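Local coordinates for protein putative cytochrome P450 hydroxylase (Chondromyces apiculatus DSM 436, PDB 6GMF) that probably acts as a heme-dependent cytochrome P450 monooxygenase, using molecular oxygen to oxidise terpenes, at residues F185-S190 with L224-N228; V247-D251 with D366-V370. All coordinates share one frame; numbering follows the deposited sequence.

Contact 1 of 2, residues F185-S190 with L224-N228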
loop_
_atom_site.group_PDB
_atom_site.type_symbol
_atom_site.label_atom_id
_atom_site.label_comp_id
_atom_site.label_asym_id
_atom_site.label_seq_id
_atom_site.Cartn_x
_atom_site.Cartn_y
_atom_site.Cartn_z
ATOM N N PHE A 185 -8.977 -14.255 12.591
ATOM C CA PHE A 185 -7.588 -14.160 12.083
ATOM C C PHE A 185 -6.603 -14.577 13.168
ATOM O O PHE A 185 -5.736 -15.408 12.958
ATOM C CB PHE A 185 -7.265 -12.737 11.615
ATOM C CG PHE A 185 -5.839 -12.544 11.133
ATOM C CD1 PHE A 185 -4.817 -12.253 12.037
ATOM C CD2 PHE A 185 -5.498 -12.709 9.798
ATOM C CE1 PHE A 185 -3.500 -12.121 11.619
ATOM C CE2 PHE A 185 -4.176 -12.554 9.377
ATOM C CZ PHE A 185 -3.183 -12.262 10.281
ATOM N N TYR A 186 -6.768 -13.987 14.341
ATOM C CA TYR A 186 -5.801 -14.232 15.419
ATOM C C TYR A 186 -6.002 -15.620 16.039
ATOM O O TYR A 186 -5.051 -16.257 16.399
ATOM C CB TYR A 186 -5.846 -13.152 16.496
ATOM C CG TYR A 186 -5.208 -11.848 16.089
ATOM C CD1 TYR A 186 -3.923 -11.832 15.572
ATOM C CD2 TYR A 186 -5.889 -10.658 16.170
ATOM C CE1 TYR A 186 -3.305 -10.647 15.210
ATOM C CE2 TYR A 186 -5.284 -9.457 15.817
ATOM C CZ TYR A 186 -4.001 -9.461 15.305
ATOM O OH TYR A 186 -3.368 -8.295 14.975
ATOM N N ALA A 187 -7.237 -16.126 16.040
ATOM C CA ALA A 187 -7.482 -17.450 16.572
ATOM C C ALA A 187 -6.772 -18.468 15.674
ATOM O O ALA A 187 -6.007 -19.332 16.118
ATOM C CB ALA A 187 -8.974 -17.678 16.664
ATOM N N TYR A 188 -6.952 -18.302 14.367
ATOM C CA TYR A 188 -6.348 -19.200 13.446
ATOM C C TYR A 188 -4.822 -19.071 13.502
ATOM O O TYR A 188 -4.073 -20.078 13.619
ATOM C CB TYR A 188 -6.860 -18.929 12.027
ATOM C CG TYR A 188 -6.107 -19.754 11.005
ATOM C CD1 TYR A 188 -6.189 -21.138 11.036
ATOM C CD2 TYR A 188 -5.286 -19.186 10.035
ATOM C CE1 TYR A 188 -5.497 -21.935 10.138
ATOM C CE2 TYR A 188 -4.589 -19.973 9.128
ATOM C CZ TYR A 188 -4.692 -21.350 9.190
ATOM O OH TYR A 188 -4.017 -22.139 8.302
ATOM N N PHE A 189 -4.300 -17.851 13.418
ATOM C CA PHE A 189 -2.828 -17.780 13.387
ATOM C C PHE A 189 -2.203 -18.165 14.733
ATOM O O PHE A 189 -1.082 -18.606 14.752
ATOM C CB PHE A 189 -2.393 -16.426 12.830
ATOM C CG PHE A 189 -2.387 -16.427 11.336
ATOM C CD1 PHE A 189 -1.351 -17.029 10.648
ATOM C CD2 PHE A 189 -3.412 -15.835 10.635
ATOM C CE1 PHE A 189 -1.362 -17.072 9.263
ATOM C CE2 PHE A 189 -3.394 -15.824 9.252
ATOM C CZ PHE A 189 -2.385 -16.470 8.570
ATOM N N SER A 190 -2.945 -18.065 15.829
ATOM C CA SER A 190 -2.440 -18.582 17.137
ATOM C C SER A 190 -2.201 -20.090 17.015
ATOM O O SER A 190 -1.186 -20.619 17.461
ATOM C CB SER A 190 -3.402 -18.311 18.271
ATOM O OG SER A 190 -3.541 -16.940 18.517
ATOM N N LEU A 224 2.080 -12.450 15.734
ATOM C CA LEU A 224 0.693 -12.388 15.250
ATOM C C LEU A 224 0.411 -10.978 14.747
ATOM O O LEU A 224 -0.240 -10.813 13.711
ATOM C CB LEU A 224 -0.283 -12.764 16.370
ATOM C CG LEU A 224 -0.133 -14.199 16.871
ATOM C CD1 LEU A 224 -1.075 -14.437 18.034
ATOM C CD2 LEU A 224 -0.375 -15.198 15.742
ATOM N N SER A 225 0.839 -9.966 15.515
ATOM C CA SER A 225 0.589 -8.588 15.109
ATOM C C SER A 225 1.267 -8.284 13.761
ATOM O O SER A 225 0.647 -7.589 12.926
ATOM C CB SER A 225 0.986 -7.618 16.173
ATOM O OG SER A 225 1.015 -6.299 15.637
ATOM N N PHE A 226 2.472 -8.814 13.520
ATOM C CA PHE A 226 3.180 -8.565 12.272
ATOM C C PHE A 226 2.478 -9.291 11.098
ATOM O O PHE A 226 2.333 -8.715 10.004
ATOM C CB PHE A 226 4.666 -8.872 12.375
ATOM C CG PHE A 226 5.424 -8.516 11.117
ATOM C CD1 PHE A 226 5.636 -7.180 10.754
ATOM C CD2 PHE A 226 5.894 -9.496 10.280
ATOM C CE1 PHE A 226 6.320 -6.862 9.593
ATOM C CE2 PHE A 226 6.584 -9.170 9.120
ATOM C CZ PHE A 226 6.796 -7.853 8.783
ATOM N N ALA A 227 1.998 -10.520 11.332
ATOM C CA ALA A 227 1.210 -11.234 10.352
ATOM C C ALA A 227 -0.004 -10.393 9.930
ATOM O O ALA A 227 -0.324 -10.276 8.749
ATOM C CB ALA A 227 0.800 -12.582 10.880
ATOM N N ASN A 228 -0.721 -9.829 10.916
ATOM C CA ASN A 228 -1.893 -9.060 10.678
ATOM C C ASN A 228 -1.488 -7.814 9.878
ATOM O O ASN A 228 -2.205 -7.396 8.942
ATOM C CB ASN A 228 -2.558 -8.664 12.004
ATOM C CG ASN A 228 -3.817 -7.850 11.836
ATOM O OD1 ASN A 228 -4.894 -8.415 11.633
ATOM N ND2 ASN A 228 -3.702 -6.547 11.893
#
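The Phe185 ring has Asn228 OD1 over one face, 3.8 Å above the plane and toward the rim. Its opposite face is covered by CD2 of Phe189, which lies over the ring centre. Leu224 O and Tyr186 CD1 sit at its edge. The Tyr186 ring carries Phe185 CD1 on one face. Leu224 O meets the edge of that ring in plane, 3.4 Å from Tyr186 CE1.

The Phe185 ring and the Asn228 amide are steeply inclined, with planes 81° apart. Phe185 CG lies anti to the backbone N (chi1 178°), which sends the ring toward helix 220-251. There Phe185 CZ comes within 3.5 Å of Asn228 CA and 4.0 Å of Ala227 CB.

Tyr186 OH lies 3.1 Å from Asn228 CB. Asn228 OD1 is buried here and has no hydrogen-bonding partner in the model. Leu224 fills the other end of the contact. Leu224 CD2 packs on Phe189 CB at 3.7 Å, and Leu224 CD1 lies 3.5 Å from Ser190 OG. That hydroxyl is turned back to Tyr186 O in its own helix.

No hydrogen bond joins the two segments, whose short axes run at 123° to each other. Helix 153-163 packs on Phe185, Phe189 and Asn228. By order in the chain, this is probably helix G of the cytochrome P450 fold packing against the long helix I, whose Phe226 touches the heme.

Contact 2 of 2, residues V247-D251 with D366-V370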
loop_
_atom_site.group_PDB
_atom_site.type_symbol
_atom_site.label_atom_id
_atom_site.label_comp_id
_atom_site.label_asym_id
_atom_site.label_seq_id
_atom_site.Cartn_x
_atom_site.Cartn_y
_atom_site.Cartn_z
ATOM N N VAL A 247 -5.291 2.018 -14.913
ATOM C CA VAL A 247 -5.965 3.284 -15.161
ATOM C C VAL A 247 -5.022 4.223 -15.933
ATOM O O VAL A 247 -5.413 4.774 -16.990
ATOM C CB VAL A 247 -6.493 3.950 -13.874
ATOM C CG1 VAL A 247 -6.879 5.410 -14.126
ATOM C CG2 VAL A 247 -7.682 3.214 -13.258
ATOM N N ALA A 248 -3.787 4.384 -15.458
ATOM C CA ALA A 248 -2.803 5.284 -16.101
ATOM C C ALA A 248 -2.523 4.786 -17.528
ATOM O O ALA A 248 -2.427 5.564 -18.475
ATOM C CB ALA A 248 -1.557 5.386 -15.256
ATOM N N LEU A 249 -2.327 3.480 -17.696
ATOM C CA LEU A 249 -1.940 2.988 -19.016
ATOM C C LEU A 249 -3.107 3.165 -19.978
ATOM O O LEU A 249 -2.851 3.576 -21.123
ATOM C CB LEU A 249 -1.501 1.532 -18.945
ATOM C CG LEU A 249 -0.159 1.315 -18.260
ATOM C CD1 LEU A 249 0.041 -0.141 -17.921
ATOM C CD2 LEU A 249 0.982 1.838 -19.104
ATOM N N THR A 250 -4.349 2.944 -19.503
ATOM C CA THR A 250 -5.530 3.063 -20.420
ATOM C C THR A 250 -5.807 4.532 -20.743
ATOM O O THR A 250 -6.347 4.826 -21.821
ATOM C CB THR A 250 -6.765 2.298 -19.950
ATOM O OG1 THR A 250 -7.112 2.684 -18.620
ATOM C CG2 THR A 250 -6.549 0.798 -20.040
ATOM N N ASP A 251 -5.394 5.448 -19.858
ATOM C CA ASP A 251 -5.519 6.880 -20.111
ATOM C C ASP A 251 -4.434 7.365 -21.089
ATOM O O ASP A 251 -4.542 8.486 -21.589
ATOM C CB ASP A 251 -5.406 7.680 -18.819
ATOM C CG ASP A 251 -6.735 7.933 -18.149
ATOM O OD1 ASP A 251 -7.741 7.881 -18.844
ATOM O OD2 ASP A 251 -6.734 8.242 -16.945
ATOM N N ASP A 366 -5.469 -5.408 -27.325
ATOM C CA ASP A 366 -5.875 -4.055 -27.023
ATOM C C ASP A 366 -6.692 -4.041 -25.730
ATOM O O ASP A 366 -7.663 -4.808 -25.592
ATOM C CB ASP A 366 -6.719 -3.452 -28.141
ATOM C CG ASP A 366 -5.970 -3.182 -29.432
ATOM O OD1 ASP A 366 -4.728 -3.423 -29.471
ATOM O OD2 ASP A 366 -6.639 -2.740 -30.395
ATOM N N ILE A 367 -6.266 -3.200 -24.779
ATOM C CA ILE A 367 -6.935 -3.039 -23.505
ATOM C C ILE A 367 -7.535 -1.644 -23.456
ATOM O O ILE A 367 -6.823 -0.658 -23.681
ATOM C CB ILE A 367 -5.941 -3.257 -22.349
ATOM C CG1 ILE A 367 -5.243 -4.614 -22.472
ATOM C CG2 ILE A 367 -6.626 -3.100 -21.002
ATOM C CD1 ILE A 367 -3.880 -4.690 -21.811
ATOM N N GLN A 368 -8.812 -1.557 -23.092
ATOM C CA GLN A 368 -9.519 -0.304 -22.978
ATOM C C GLN A 368 -10.387 -0.388 -21.740
ATOM O O GLN A 368 -10.778 -1.486 -21.354
ATOM C CB GLN A 368 -10.420 -0.038 -24.176
ATOM C CG GLN A 368 -9.654 0.171 -25.464
ATOM C CD GLN A 368 -10.406 1.092 -26.400
ATOM O OE1 GLN A 368 -11.637 1.133 -26.398
ATOM N NE2 GLN A 368 -9.661 1.864 -27.181
ATOM N N ARG A 369 -10.705 0.764 -21.166
ATOM C CA ARG A 369 -11.699 0.813 -20.154
ATOM C C ARG A 369 -13.059 0.748 -20.837
ATOM O O ARG A 369 -13.239 1.241 -21.932
ATOM C CB ARG A 369 -11.576 2.060 -19.275
ATOM C CG ARG A 369 -10.286 2.142 -18.479
ATOM C CD ARG A 369 -10.491 3.067 -17.291
ATOM N NE ARG A 369 -10.687 4.444 -17.753
ATOM C CZ ARG A 369 -9.713 5.340 -17.884
ATOM N NH1 ARG A 369 -8.436 4.956 -17.876
ATOM N NH2 ARG A 369 -10.035 6.627 -17.996
ATOM N N VAL A 370 -14.033 0.196 -20.136
ATOM C CA VAL A 370 -15.424 0.312 -20.572
ATOM C C VAL A 370 -15.852 1.781 -20.438
ATOM O O VAL A 370 -16.464 2.346 -21.357
ATOM C CB VAL A 370 -16.350 -0.638 -19.801
ATOM C CG1 VAL A 370 -17.817 -0.313 -20.095
ATOM C CG2 VAL A 370 -16.025 -2.102 -20.122
#
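The torsions of Thr250 and Arg369 bring their polar groups together. At chi1 54°, Thr250 turns OG1 to the guanidinium group while CG2 faces Ile367. Arg369 leaves its backbone with CG beside the N, and its chain bends at chi3 (-67°). The bend carries the guanidinium group to the last turn of helix 220-251. The contact joins the end of this long helix of the cytochrome P450 fold to strand 368-369. That strand is an outer member of a three-stranded antiparallel sheet and pairs with strand 389-391.

Arg369 grips the helix through the edge of its guanidinium group. Arg369 NH1 gives a hydrogen bond to Thr250 OG1 at 2.7 Å. The bond is bent, and the oxygen lies somewhat out of the guanidinium plane. Thr250 OG1 is also bonded to Leu246 O, one turn back in the same helix.

Arg369 NH2 makes a salt bridge to Asp251 OD1, also at 2.7 Å. The carboxylate oxygen lies close to the guanidinium plane, but the nitrogen comes from above the carboxylate plane. Arg369 NH1 adds a weak bond to Asp251 OD1 at 3.2 Å. The planes stand 83° apart and both bonds go to OD1, so this is not the coplanar two-oxygen pairing.

Further bonds fix the guanidinium on its own side. NE bonds to Ser371 O and NH2 to Gln372 O. NH1 thus serves the helix, NE the chain after the strand, and NH2 both. The positive charge would probably stabilise Asp251 as a carboxylate.

Beside the polar group is a small apolar contact. Thr250 CG2 meets Ile367 CG2 at 4.0 Å, the two side chains crossing at about a right angle.

In the fold
Contacts 1 and 2 share helix 220-251. Contact 1 uses its early part and contact 2 its last turn. Their centres are 38 Å apart, on opposite sides of the chain's centre, and their nearest atoms are about 25 Å apart. Contact 1 is the one near the heme. Phe226, within the segment 224-228, touches the cofactor, and the side chain of Ser225 is about 10 Å from it. The side chain of Asn228 is about 12 Å from that of the heme-binding residue Trp61. Contact 2 lies away from the heme and the residues that bind it. One helix thus links largely aromatic and apolar packing near the heme with a salt bridge at the edge of a small sheet.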